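Local coordinates for protein SAM-dependent methyltransferase (Exiguobacterium sibiricum 255-15, PDB 3D2L) that probably transfers a methyl group from S-adenosylmethionine to an acceptor substrate, at residues Ala47-Ala52 with Thr77-Asp82; Gly149-Thr154 with Ile162-Pro167; Ala213-Cys218 with Phe238-Ile243. One frame throughout, in Å; residues are numbered along the deposited sequence.

Interaction 1: residues Ala47-Ala52 with Thr77-Asp82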
ATOM      1  N   ALA A  47      -1.191  -7.847   4.742  1.00 32.21           N
ATOM      2  CA  ALA A  47      -2.212  -8.107   3.723  1.00 33.03           C
ATOM      3  C   ALA A  47      -1.735  -9.186   2.776  1.00 31.16           C
ATOM      4  O   ALA A  47      -2.537  -9.983   2.304  1.00 34.18           O
ATOM      5  CB  ALA A  47      -2.593  -6.801   2.953  1.00 34.73           C
ATOM      6  N   THR A  48      -0.424  -9.240   2.527  1.00 29.87           N
ATOM      7  CA  THR A  48       0.168 -10.232   1.628  1.00 29.33           C
ATOM      8  C   THR A  48      -0.081 -11.643   2.145  1.00 26.40           C
ATOM      9  O   THR A  48      -0.482 -12.538   1.405  1.00 26.43           O
ATOM     10  CB  THR A  48       1.698  -9.976   1.437  1.00 27.37           C
ATOM     11  OG1 THR A  48       1.968  -8.548   1.358  1.00 30.10           O
ATOM     12  CG2 THR A  48       2.219 -10.691   0.193  1.00 32.38           C
ATOM     13  N   LEU A  49       0.111 -11.841   3.432  1.00 28.83           N
ATOM     14  CA  LEU A  49      -0.155 -13.155   4.045  1.00 29.87           C
ATOM     15  C   LEU A  49      -1.619 -13.584   3.973  1.00 30.23           C
ATOM     16  O   LEU A  49      -1.887 -14.807   3.837  1.00 30.09           O
ATOM     17  CB  LEU A  49       0.370 -13.195   5.496  1.00 29.26           C
ATOM     18  CG  LEU A  49       1.888 -12.977   5.660  1.00 34.90           C
ATOM     19  CD1 LEU A  49       2.285 -13.288   7.102  1.00 31.71           C
ATOM     20  CD2 LEU A  49       2.689 -13.844   4.684  1.00 36.65           C
ATOM     21  N   LEU A  50      -2.564 -12.630   4.096  1.00 27.53           N
ATOM     22  CA  LEU A  50      -3.995 -12.913   3.927  1.00 29.75           C
ATOM     23  C   LEU A  50      -4.299 -13.272   2.483  1.00 29.72           C
ATOM     24  O   LEU A  50      -5.067 -14.180   2.222  1.00 31.36           O
ATOM     25  CB  LEU A  50      -4.882 -11.748   4.412  1.00 30.60           C
ATOM     26  CG  LEU A  50      -4.749 -11.525   5.914  1.00 28.51           C
ATOM     27  CD1 LEU A  50      -5.503 -10.300   6.298  1.00 32.26           C
ATOM     28  CD2 LEU A  50      -5.220 -12.776   6.721  1.00 26.28           C
ATOM     29  N   LEU A  51      -3.688 -12.546   1.550  1.00 29.03           N
ATOM     30  CA  LEU A  51      -3.794 -12.858   0.128  1.00 29.59           C
ATOM     31  C   LEU A  51      -3.257 -14.239  -0.178  1.00 27.82           C
ATOM     32  O   LEU A  51      -3.845 -14.976  -0.983  1.00 27.79           O
ATOM     33  CB  LEU A  51      -3.002 -11.805  -0.666  1.00 28.65           C
ATOM     34  CG  LEU A  51      -3.663 -10.416  -0.724  1.00 32.88           C
ATOM     35  CD1 LEU A  51      -2.739  -9.362  -1.345  1.00 29.83           C
ATOM     36  CD2 LEU A  51      -4.968 -10.522  -1.506  1.00 32.42           C
ATOM     37  N   ALA A  52      -2.164 -14.622   0.483  1.00 29.16           N
ATOM     38  CA  ALA A  52      -1.537 -15.959   0.253  1.00 28.16           C
ATOM     39  C   ALA A  52      -2.498 -17.121   0.571  1.00 32.43           C
ATOM     40  O   ALA A  52      -2.301 -18.258   0.114  1.00 29.79           O
ATOM     41  CB  ALA A  52      -0.275 -16.100   1.065  1.00 25.65           C
ATOM     42  N   THR A  77       3.563 -19.274  10.127  1.00 28.79           N
ATOM     43  CA  THR A  77       2.203 -19.713   9.816  1.00 30.84           C
ATOM     44  C   THR A  77       2.174 -20.669   8.645  1.00 30.50           C
ATOM     45  O   THR A  77       1.133 -20.921   8.064  1.00 30.07           O
ATOM     46  CB  THR A  77       1.268 -18.496   9.566  1.00 32.29           C
ATOM     47  OG1 THR A  77       1.821 -17.690   8.545  1.00 29.16           O
ATOM     48  CG2 THR A  77       1.145 -17.655  10.838  1.00 28.47           C
ATOM     49  N   ASN A  78       3.325 -21.247   8.341  1.00 31.57           N
ATOM     50  CA  ASN A  78       3.500 -22.192   7.259  1.00 27.82           C
ATOM     51  C   ASN A  78       3.009 -21.723   5.888  1.00 30.07           C
ATOM     52  O   ASN A  78       2.573 -22.536   5.097  1.00 30.39           O
ATOM     53  CB  ASN A  78       2.869 -23.551   7.579  1.00 28.30           C
ATOM     54  CG  ASN A  78       3.593 -24.674   6.924  1.00 34.85           C
ATOM     55  OD1 ASN A  78       4.819 -24.652   6.867  1.00 33.67           O
ATOM     56  ND2 ASN A  78       2.865 -25.688   6.449  1.00 29.47           N
ATOM     57  N   ARG A  79       3.100 -20.428   5.595  1.00 28.28           N
ATOM     58  CA  ARG A  79       2.710 -19.934   4.289  1.00 30.04           C
ATOM     59  C   ARG A  79       3.924 -19.823   3.396  1.00 31.57           C
ATOM     60  O   ARG A  79       5.018 -19.502   3.877  1.00 32.38           O
ATOM     61  CB  ARG A  79       2.052 -18.558   4.432  1.00 27.68           C
ATOM     62  CG  ARG A  79       0.700 -18.654   5.120  1.00 30.46           C
ATOM     63  CD  ARG A  79       0.131 -17.316   5.174  1.00 34.32           C
ATOM     64  NE  ARG A  79      -1.235 -17.212   5.696  1.00 31.92           N
ATOM     65  CZ  ARG A  79      -1.563 -16.704   6.878  1.00 35.93           C
ATOM     66  NH1 ARG A  79      -0.640 -16.393   7.788  1.00 27.61           N
ATOM     67  NH2 ARG A  79      -2.839 -16.590   7.192  1.00 37.54           N
ATOM     68  N   HIS A  80       3.750 -20.097   2.099  1.00 34.16           N
ATOM     69  CA  HIS A  80       4.831 -19.892   1.131  1.00 34.19           C
ATOM     70  C   HIS A  80       4.619 -18.593   0.388  1.00 33.86           C
ATOM     71  O   HIS A  80       3.712 -18.471  -0.446  1.00 35.22           O
ATOM     72  CB  HIS A  80       4.989 -21.048   0.114  1.00 37.94           C
ATOM     73  CG  HIS A  80       6.142 -20.828  -0.822  1.00 40.83           C
ATOM     74  ND1 HIS A  80       6.000 -20.203  -2.045  1.00 54.69           N
ATOM     75  CD2 HIS A  80       7.470 -21.056  -0.673  1.00 46.51           C
ATOM     76  CE1 HIS A  80       7.179 -20.103  -2.625  1.00 47.09           C
ATOM     77  NE2 HIS A  80       8.089 -20.612  -1.815  1.00 48.51           N
ATOM     78  N   VAL A  81       5.460 -17.617   0.693  1.00 30.57           N
ATOM     79  CA  VAL A  81       5.385 -16.336   0.079  1.00 31.49           C
ATOM     80  C   VAL A  81       6.793 -15.762  -0.095  1.00 32.04           C
ATOM     81  O   VAL A  81       7.511 -15.492   0.857  1.00 32.04           O
ATOM     82  CB  VAL A  81       4.509 -15.365   0.888  1.00 32.68           C
ATOM     83  CG1 VAL A  81       4.376 -14.087   0.158  1.00 27.88           C
ATOM     84  CG2 VAL A  81       3.099 -15.964   1.134  1.00 24.92           C
ATOM     85  N   ASP A  82       7.162 -15.575  -1.337  1.00 29.22           N
ATOM     86  CA  ASP A  82       8.449 -14.979  -1.678  1.00 29.90           C
ATOM     87  C   ASP A  82       8.336 -13.483  -1.475  1.00 28.03           C
ATOM     88  O   ASP A  82       7.433 -12.908  -2.016  1.00 28.69           O
ATOM     89  CB  ASP A  82       8.751 -15.212  -3.149  1.00 31.84           C
ATOM     90  CG  ASP A  82       9.146 -16.622  -3.461  1.00 30.91           C
ATOM     91  OD1 ASP A  82       9.908 -17.248  -2.705  1.00 27.26           O
ATOM     92  OD2 ASP A  82       8.711 -17.106  -4.501  1.00 40.34           O
TER

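Interaction 2: residues Gly149-Thr154 with Ile162-Pro167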
ATOM      1  N   GLY A 149      -3.145  19.232   9.280  1.00 36.32           N
ATOM      2  CA  GLY A 149      -2.722  19.698  10.606  1.00 36.57           C
ATOM      3  C   GLY A 149      -3.346  18.933  11.764  1.00 36.19           C
ATOM      4  O   GLY A 149      -3.834  19.541  12.716  1.00 37.48           O
ATOM      5  N   LYS A 150      -3.380  17.608  11.657  1.00 34.07           N
ATOM      6  CA  LYS A 150      -3.938  16.742  12.693  1.00 33.93           C
ATOM      7  C   LYS A 150      -2.871  15.980  13.486  1.00 34.72           C
ATOM      8  O   LYS A 150      -1.780  15.684  12.993  1.00 34.39           O
ATOM      9  CB  LYS A 150      -4.883  15.735  12.071  1.00 34.02           C
ATOM     10  CG  LYS A 150      -6.096  16.360  11.348  1.00 35.90           C
ATOM     11  CD  LYS A 150      -6.973  17.179  12.309  1.00 42.97           C
ATOM     12  CE  LYS A 150      -8.223  17.764  11.650  1.00 42.41           C
ATOM     13  NZ  LYS A 150      -7.895  18.692  10.554  1.00 49.41           N
ATOM     14  N   THR A 151      -3.217  15.629  14.719  1.00 35.25           N
ATOM     15  CA  THR A 151      -2.344  14.856  15.574  1.00 35.01           C
ATOM     16  C   THR A 151      -2.998  13.539  15.952  1.00 34.88           C
ATOM     17  O   THR A 151      -4.142  13.517  16.398  1.00 36.46           O
ATOM     18  CB  THR A 151      -2.005  15.627  16.860  1.00 34.36           C
ATOM     19  OG1 THR A 151      -1.385  16.862  16.495  1.00 35.38           O
ATOM     20  CG2 THR A 151      -1.042  14.816  17.721  1.00 31.77           C
ATOM     21  N   TYR A 152      -2.251  12.460  15.785  1.00 31.86           N
ATOM     22  CA  TYR A 152      -2.688  11.118  16.139  1.00 33.50           C
ATOM     23  C   TYR A 152      -1.690  10.491  17.080  1.00 33.13           C
ATOM     24  O   TYR A 152      -0.489  10.665  16.938  1.00 34.34           O
ATOM     25  CB  TYR A 152      -2.839  10.251  14.898  1.00 34.45           C
ATOM     26  CG  TYR A 152      -3.776  10.887  13.888  1.00 37.70           C
ATOM     27  CD1 TYR A 152      -5.143  10.969  14.144  1.00 38.95           C
ATOM     28  CD2 TYR A 152      -3.294  11.428  12.695  1.00 41.22           C
ATOM     29  CE1 TYR A 152      -6.014  11.572  13.233  1.00 44.55           C
ATOM     30  CE2 TYR A 152      -4.158  12.008  11.768  1.00 40.65           C
ATOM     31  CZ  TYR A 152      -5.517  12.086  12.045  1.00 41.25           C
ATOM     32  OH  TYR A 152      -6.393  12.679  11.146  1.00 37.38           O
ATOM     33  N   ALA A 153      -2.169   9.738  18.053  1.00 34.03           N
ATOM     34  CA  ALA A 153      -1.251   9.089  18.977  1.00 32.41           C
ATOM     35  C   ALA A 153      -1.927   7.963  19.659  1.00 34.92           C
ATOM     36  O   ALA A 153      -3.128   8.023  19.908  1.00 34.40           O
ATOM     37  CB  ALA A 153      -0.720  10.072  20.030  1.00 31.99           C
ATOM     38  N   THR A 154      -1.151   6.925  19.958  1.00 34.41           N
ATOM     39  CA  THR A 154      -1.672   5.814  20.709  1.00 37.31           C
ATOM     40  C   THR A 154      -0.569   4.959  21.316  1.00 34.45           C
ATOM     41  O   THR A 154       0.620   5.085  21.001  1.00 32.51           O
ATOM     42  CB  THR A 154      -2.701   4.941  19.914  1.00 41.77           C
ATOM     43  OG1 THR A 154      -3.502   4.208  20.855  1.00 49.11           O
ATOM     44  CG2 THR A 154      -2.018   4.001  18.944  1.00 38.08           C
ATOM     45  N   ILE A 162       3.496   9.221  18.274  1.00 32.20           N
ATOM     46  CA  ILE A 162       2.891  10.530  18.103  1.00 30.70           C
ATOM     47  C   ILE A 162       3.095  10.793  16.600  1.00 32.86           C
ATOM     48  O   ILE A 162       4.211  10.753  16.074  1.00 30.24           O
ATOM     49  CB  ILE A 162       3.548  11.629  18.938  1.00 32.39           C
ATOM     50  CG1 ILE A 162       3.300  11.365  20.429  1.00 34.53           C
ATOM     51  CG2 ILE A 162       2.962  12.984  18.577  1.00 26.86           C
ATOM     52  CD1 ILE A 162       4.061  12.302  21.419  1.00 32.01           C
ATOM     53  N   TRP A 163       1.994  11.057  15.931  1.00 33.82           N
ATOM     54  CA  TRP A 163       1.965  11.279  14.497  1.00 32.51           C
ATOM     55  C   TRP A 163       1.298  12.595  14.155  1.00 30.70           C
ATOM     56  O   TRP A 163       0.142  12.816  14.490  1.00 33.49           O
ATOM     57  CB  TRP A 163       1.239  10.105  13.884  1.00 33.40           C
ATOM     58  CG  TRP A 163       0.811  10.219  12.449  1.00 31.40           C
ATOM     59  CD1 TRP A 163       1.218  11.119  11.522  1.00 38.96           C
ATOM     60  CD2 TRP A 163       0.012   9.261  11.746  1.00 39.81           C
ATOM     61  NE1 TRP A 163       0.637  10.850  10.305  1.00 35.60           N
ATOM     62  CE2 TRP A 163      -0.088   9.702  10.403  1.00 34.76           C
ATOM     63  CE3 TRP A 163      -0.655   8.095  12.127  1.00 43.46           C
ATOM     64  CZ2 TRP A 163      -0.839   9.029   9.437  1.00 41.64           C
ATOM     65  CZ3 TRP A 163      -1.388   7.409  11.166  1.00 45.87           C
ATOM     66  CH2 TRP A 163      -1.474   7.886   9.828  1.00 44.13           C
ATOM     67  N   PHE A 164       2.066  13.488  13.535  1.00 31.50           N
ATOM     68  CA  PHE A 164       1.561  14.757  13.053  1.00 30.64           C
ATOM     69  C   PHE A 164       1.417  14.643  11.538  1.00 32.62           C
ATOM     70  O   PHE A 164       2.353  14.238  10.851  1.00 32.26           O
ATOM     71  CB  PHE A 164       2.504  15.920  13.332  1.00 31.62           C
ATOM     72  CG  PHE A 164       2.818  16.108  14.797  1.00 41.09           C
ATOM     73  CD1 PHE A 164       1.799  16.256  15.727  1.00 45.42           C
ATOM     74  CD2 PHE A 164       4.131  16.194  15.235  1.00 43.31           C
ATOM     75  CE1 PHE A 164       2.088  16.431  17.084  1.00 45.96           C
ATOM     76  CE2 PHE A 164       4.415  16.378  16.579  1.00 41.96           C
ATOM     77  CZ  PHE A 164       3.396  16.495  17.494  1.00 37.64           C
ATOM     78  N   ALA A 165       0.263  15.042  11.029  1.00 31.38           N
ATOM     79  CA  ALA A 165      -0.028  14.965   9.607  1.00 31.83           C
ATOM     80  C   ALA A 165      -0.331  16.378   9.181  1.00 34.07           C
ATOM     81  O   ALA A 165      -1.284  16.989   9.669  1.00 34.76           O
ATOM     82  CB  ALA A 165      -1.202  14.051   9.377  1.00 30.83           C
ATOM     83  N   ASP A 166       0.532  16.930   8.325  1.00 36.64           N
ATOM     84  CA  ASP A 166       0.410  18.306   7.842  1.00 35.78           C
ATOM     85  C   ASP A 166       0.571  18.419   6.327  1.00 34.89           C
ATOM     86  O   ASP A 166       1.296  17.643   5.748  1.00 32.88           O
ATOM     87  CB  ASP A 166       1.495  19.167   8.478  1.00 38.82           C
ATOM     88  CG  ASP A 166       1.281  19.379   9.947  1.00 40.64           C
ATOM     89  OD1 ASP A 166       0.539  20.318  10.289  1.00 42.09           O
ATOM     90  OD2 ASP A 166       1.887  18.642  10.749  1.00 38.77           O
ATOM     91  N   PRO A 167      -0.051  19.435   5.686  1.00 36.30           N
ATOM     92  CA  PRO A 167       0.135  19.545   4.234  1.00 36.15           C
ATOM     93  C   PRO A 167       1.606  19.728   3.841  1.00 34.92           C
ATOM     94  O   PRO A 167       2.373  20.365   4.548  1.00 36.50           O
ATOM     95  CB  PRO A 167      -0.673  20.801   3.850  1.00 37.50           C
ATOM     96  CG  PRO A 167      -1.577  21.050   4.976  1.00 39.06           C
ATOM     97  CD  PRO A 167      -0.907  20.510   6.214  1.00 37.85           C
TER
HETATM   98  O   HOH W   1      -0.062  18.499  13.069  1.00 45.00           O

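Interaction 3: residues Ala213-Cys218 with Phe238-Ile243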
ATOM      1  N   ALA A 213      -0.360   4.204 -19.862  1.00 29.02           N
ATOM      2  CA  ALA A 213       0.423   2.978 -19.620  1.00 28.42           C
ATOM      3  C   ALA A 213      -0.135   1.700 -20.245  1.00 27.63           C
ATOM      4  O   ALA A 213       0.403   0.604 -20.041  1.00 25.93           O
ATOM      5  CB  ALA A 213       0.658   2.769 -18.138  1.00 25.47           C
ATOM      6  N   GLY A 214      -1.206   1.831 -21.017  1.00 28.08           N
ATOM      7  CA  GLY A 214      -1.787   0.696 -21.738  1.00 26.02           C
ATOM      8  C   GLY A 214      -2.824  -0.132 -20.989  1.00 27.21           C
ATOM      9  O   GLY A 214      -3.027  -1.299 -21.331  1.00 25.91           O
ATOM     10  N   PHE A 215      -3.475   0.465 -19.990  1.00 25.04           N
ATOM     11  CA  PHE A 215      -4.515  -0.196 -19.198  1.00 25.92           C
ATOM     12  C   PHE A 215      -5.906   0.315 -19.566  1.00 25.62           C
ATOM     13  O   PHE A 215      -6.054   1.453 -19.957  1.00 22.80           O
ATOM     14  CB  PHE A 215      -4.344   0.065 -17.668  1.00 22.98           C
ATOM     15  CG  PHE A 215      -3.179  -0.618 -17.081  1.00 25.34           C
ATOM     16  CD1 PHE A 215      -3.282  -1.932 -16.617  1.00 20.31           C
ATOM     17  CD2 PHE A 215      -1.956   0.011 -17.028  1.00 22.24           C
ATOM     18  CE1 PHE A 215      -2.192  -2.563 -16.087  1.00 25.63           C
ATOM     19  CE2 PHE A 215      -0.876  -0.630 -16.496  1.00 23.08           C
ATOM     20  CZ  PHE A 215      -0.994  -1.931 -16.051  1.00 28.03           C
ATOM     21  N   ARG A 216      -6.887  -0.574 -19.465  1.00 27.24           N
ATOM     22  CA  ARG A 216      -8.278  -0.209 -19.543  1.00 27.33           C
ATOM     23  C   ARG A 216      -8.739  -0.048 -18.078  1.00 27.76           C
ATOM     24  O   ARG A 216      -8.624  -0.951 -17.247  1.00 24.84           O
ATOM     25  CB  ARG A 216      -9.114  -1.258 -20.273  1.00 28.77           C
ATOM     26  CG  ARG A 216     -10.587  -0.907 -20.318  1.00 26.98           C
ATOM     27  CD  ARG A 216     -11.383  -1.841 -21.202  1.00 29.20           C
ATOM     28  NE  ARG A 216     -11.242  -3.226 -20.776  1.00 28.70           N
ATOM     29  CZ  ARG A 216     -11.966  -3.817 -19.833  1.00 33.86           C
ATOM     30  NH1 ARG A 216     -12.918  -3.159 -19.169  1.00 40.40           N
ATOM     31  NH2 ARG A 216     -11.738  -5.086 -19.556  1.00 40.37           N
ATOM     32  N   VAL A 217      -9.213   1.133 -17.732  1.00 26.42           N
ATOM     33  CA  VAL A 217      -9.727   1.353 -16.367  1.00 27.57           C
ATOM     34  C   VAL A 217     -11.129   0.757 -16.284  1.00 29.12           C
ATOM     35  O   VAL A 217     -12.031   1.161 -17.011  1.00 30.21           O
ATOM     36  CB  VAL A 217      -9.712   2.831 -16.003  1.00 24.59           C
ATOM     37  CG1 VAL A 217     -10.205   3.052 -14.545  1.00 27.15           C
ATOM     38  CG2 VAL A 217      -8.318   3.331 -16.163  1.00 23.25           C
ATOM     39  N   CYS A 218     -11.279  -0.221 -15.392  1.00 29.44           N
ATOM     40  CA  CYS A 218     -12.494  -0.973 -15.239  1.00 29.58           C
ATOM     41  C   CYS A 218     -13.442  -0.386 -14.238  1.00 31.26           C
ATOM     42  O   CYS A 218     -14.634  -0.411 -14.470  1.00 33.57           O
ATOM     43  CB  CYS A 218     -12.177  -2.367 -14.767  1.00 31.32           C
ATOM     44  SG  CYS A 218     -11.166  -3.317 -15.903  1.00 38.24           S
ATOM     45  N   PHE A 238      -9.062   1.618  -7.480  1.00 27.37           N
ATOM     46  CA  PHE A 238      -8.975   1.520  -8.947  1.00 25.27           C
ATOM     47  C   PHE A 238      -8.750   0.094  -9.352  1.00 25.95           C
ATOM     48  O   PHE A 238      -7.919  -0.589  -8.758  1.00 27.18           O
ATOM     49  CB  PHE A 238      -7.773   2.281  -9.463  1.00 26.41           C
ATOM     50  CG  PHE A 238      -7.899   3.751  -9.325  1.00 22.72           C
ATOM     51  CD1 PHE A 238      -7.723   4.353  -8.086  1.00 27.10           C
ATOM     52  CD2 PHE A 238      -8.177   4.522 -10.420  1.00 25.91           C
ATOM     53  CE1 PHE A 238      -7.854   5.736  -7.957  1.00 26.21           C
ATOM     54  CE2 PHE A 238      -8.305   5.905 -10.298  1.00 28.06           C
ATOM     55  CZ  PHE A 238      -8.162   6.486  -9.069  1.00 24.87           C
ATOM     56  N   VAL A 239      -9.438  -0.328 -10.405  1.00 28.50           N
ATOM     57  CA  VAL A 239      -9.248  -1.643 -10.985  1.00 25.93           C
ATOM     58  C   VAL A 239      -8.987  -1.340 -12.430  1.00 28.10           C
ATOM     59  O   VAL A 239      -9.787  -0.633 -13.080  1.00 27.12           O
ATOM     60  CB  VAL A 239     -10.499  -2.585 -10.846  1.00 24.70           C
ATOM     61  CG1 VAL A 239     -10.199  -3.986 -11.458  1.00 27.95           C
ATOM     62  CG2 VAL A 239     -10.905  -2.710  -9.376  1.00 27.76           C
ATOM     63  N   ALA A 240      -7.865  -1.854 -12.939  1.00 29.67           N
ATOM     64  CA  ALA A 240      -7.459  -1.630 -14.343  1.00 29.86           C
ATOM     65  C   ALA A 240      -7.000  -2.946 -14.944  1.00 28.68           C
ATOM     66  O   ALA A 240      -6.544  -3.850 -14.227  1.00 30.38           O
ATOM     67  CB  ALA A 240      -6.350  -0.560 -14.438  1.00 26.48           C
ATOM     68  N   GLU A 241      -7.148  -3.087 -16.260  1.00 27.60           N
ATOM     69  CA  GLU A 241      -6.743  -4.318 -16.919  1.00 28.60           C
ATOM     70  C   GLU A 241      -5.820  -4.041 -18.108  1.00 28.85           C
ATOM     71  O   GLU A 241      -6.047  -3.124 -18.884  1.00 25.94           O
ATOM     72  CB  GLU A 241      -7.985  -5.060 -17.367  1.00 28.33           C
ATOM     73  CG  GLU A 241      -7.717  -6.326 -18.098  1.00 29.02           C
ATOM     74  CD  GLU A 241      -8.985  -7.007 -18.461  1.00 34.17           C
ATOM     75  OE1 GLU A 241      -9.779  -7.259 -17.530  1.00 37.93           O
ATOM     76  OE2 GLU A 241      -9.185  -7.283 -19.660  1.00 38.05           O
ATOM     77  N   LYS A 242      -4.786  -4.863 -18.253  1.00 29.64           N
ATOM     78  CA  LYS A 242      -3.838  -4.665 -19.321  1.00 30.62           C
ATOM     79  C   LYS A 242      -4.514  -4.982 -20.647  1.00 29.96           C
ATOM     80  O   LYS A 242      -5.083  -6.055 -20.806  1.00 27.74           O
ATOM     81  CB  LYS A 242      -2.604  -5.566 -19.171  1.00 29.14           C
ATOM     82  CG  LYS A 242      -1.548  -5.193 -20.220  1.00 29.44           C
ATOM     83  CD  LYS A 242      -0.262  -5.898 -20.111  1.00 33.16           C
ATOM     84  CE  LYS A 242       0.682  -5.499 -21.287  1.00 33.73           C
ATOM     85  NZ  LYS A 242       1.889  -6.321 -21.148  1.00 29.71           N
ATOM     86  N   ILE A 243      -4.420  -4.045 -21.585  1.00 30.22           N
ATOM     87  CA  ILE A 243      -4.962  -4.220 -22.934  1.00 30.44           C
ATOM     88  C   ILE A 243      -3.997  -5.166 -23.691  1.00 36.36           C
ATOM     89  O   ILE A 243      -4.384  -6.203 -24.276  1.00 36.10           O
ATOM     90  CB  ILE A 243      -5.105  -2.838 -23.637  1.00 27.98           C
ATOM     91  CG1 ILE A 243      -6.194  -2.027 -22.947  1.00 30.03           C
ATOM     92  CG2 ILE A 243      -5.413  -3.006 -25.122  1.00 30.60           C
ATOM     93  CD1 ILE A 243      -6.311  -0.560 -23.431  1.00 25.98           C
ATOM     94  OXT ILE A 243      -2.788  -4.896 -23.703  1.00 34.90           O
TER
HETATM   95  O   HOH W   2      -1.617  -2.727 -22.937  1.00 32.42           O

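Interaction 1: residues Ala47-Ala52 with Thr77-Asp82
Ala52 comes nearest to Val81, in the loop that runs past it, with their CA atoms 6.9 Å apart, and no hydrogen bond links the two segments. Val81 supplies most of the apolar contact with its two methyls. CG2 presses on Ala52 CB at 3.4 Å, tighter than usual for two carbons, and also reaches Leu49 CD2 at 4.2 Å. CG1, anti to the backbone N (chi1 -176°), meets Thr48 CG2 at 4.0 Å; the hydroxyl of that threonine is hydrogen-bonded to Asp39. Arg79 comes in beside Leu49, its chain extended from CG to NE. Leu49 O sits over one face of the guanidinium, 3.1 Å from Arg79 NE, but the angle is too poor for a hydrogen bond. NE instead forms a salt bridge with Asp53, the residue after Ala52, while NH1 donates to Thr77 OG1 at 2.9 Å, with the hydroxyl 30° out of the guanidinium plane. An alanine in place of Arg79 would probably leave the Asp53 carboxylate without this charged mate and open a gap beside Leu49 CB, which the CD and NH1 atoms now line. Just before Arg79, Asn78 at positive phi is the C-prime residue of a Schellman motif that ends helix 64-76. The arrangement belongs to the Rossmann-like methyltransferase domain, where the helix after strand 36-40 packs against the loop leading from helix 64-76 into the edge strand 82-85.

Interaction 2: residues Gly149-Thr154 with Ile162-Pro167
The beta hairpin of strands 150-155 and 159-167 brings Tyr152 against Trp163 and forms one margin of a separate four-stranded antiparallel sheet, with strand 150-155 outermost. Segments 150-154 and 162-167 run antiparallel, their axes at 162°. Lys150 with Ala165 and Tyr152 with Trp163 are the hydrogen-bonded pairs, each joined by two backbone bonds, of which Tyr152 N to Trp163 O is 2.7 Å long. At the start of the strand Gly149 and Lys150 both face Ala165, a G1 beta bulge whose glycine has positive phi. On the face that carries Tyr152 and Trp163 the two rings form an edge-to-face pair, planes at 62°: Tyr152 CD2 stands over the centre of the indole, 4.1 Å from Trp163 CD2. The rim of the tyrosine at CE2 also meets Ala165 CB at 4.3 Å, and its hydroxyl is hydrogen-bonded to Leu146 O. The indole meets His176 of the next strand as well. On the other face Thr151 and Phe164 lie side by side, pointing the same way. Thr151 OG1 sits in the plane of the phenyl ring at its edge, 3.3 Å from Phe164 CD1, while Thr151 CG2 approaches Phe164 CE1 at 3.6 Å.

Interaction 3: residues Ala213-Cys218 with Phe238-Ile243
Arg216 reaches across to Glu241, its antiparallel hydrogen-bonded partner, and its side chain can be followed outward. CB starts beside the neighbouring strand, 3.8 Å from Glu241 O and 4.0 Å from Ile243 CG1. CG is anti to the backbone N (chi1 178°); the arginine and glutamate side chains lie side by side, pointing the same way. The arginine bends at chi3 (57°), and at the tip Arg216 NH2 comes to 3.4 Å from Glu241 OE2, a salt bridge whose hydrogen bond is weak. The oxygen lies near the guanidinium plane at its edge, though the carboxylate plane is turned 82° from it. Glu241 also makes a long, weak ion pair with Lys132, and a magnesium ion lies about 4 Å from its side chain. Strands 215-222 and 235-242 are the antiparallel pair that closes the seven-stranded sheet, in the 3-2-1-4-5-7-6 order of class I methyltransferases. On the opposite face Phe215 CB packs on Ala240 CB at 3.9 Å, and the Phe215 side chain touches helices 113-126 and 203-212. Cys218 SG lies 3.9 Å from Glu241 CB. At the chain end Ile243 N donates to Gly214 O at 3.1 Å, and a water that donates to Gly214 O also donates to the terminal carboxylate at Ile243 OXT, 2.6 Å away.

In the fold
Interactions 1 and 3 both belong to the seven-stranded sheet and its helices, toward the two ends of that sheet: the first packs a helix against a loop near strand 82-85, the third pairs the last two strands. Both are partly buried. Interaction 2 lies in the separate four-stranded sheet and is a surface contact, its centre about 31 Å from that of interaction 1 and 35 Å from that of interaction 3. No two of them touch. Backbone bonds carry both strand pairs, whereas 47-52 with 77-82 has no hydrogen bond between its segments and rests mainly on side-chain packing. Salt bridges appear in interactions 1 (to Asp53, outside the segments) and 3 (between the strands), an edge-to-face aromatic pair in interaction 2.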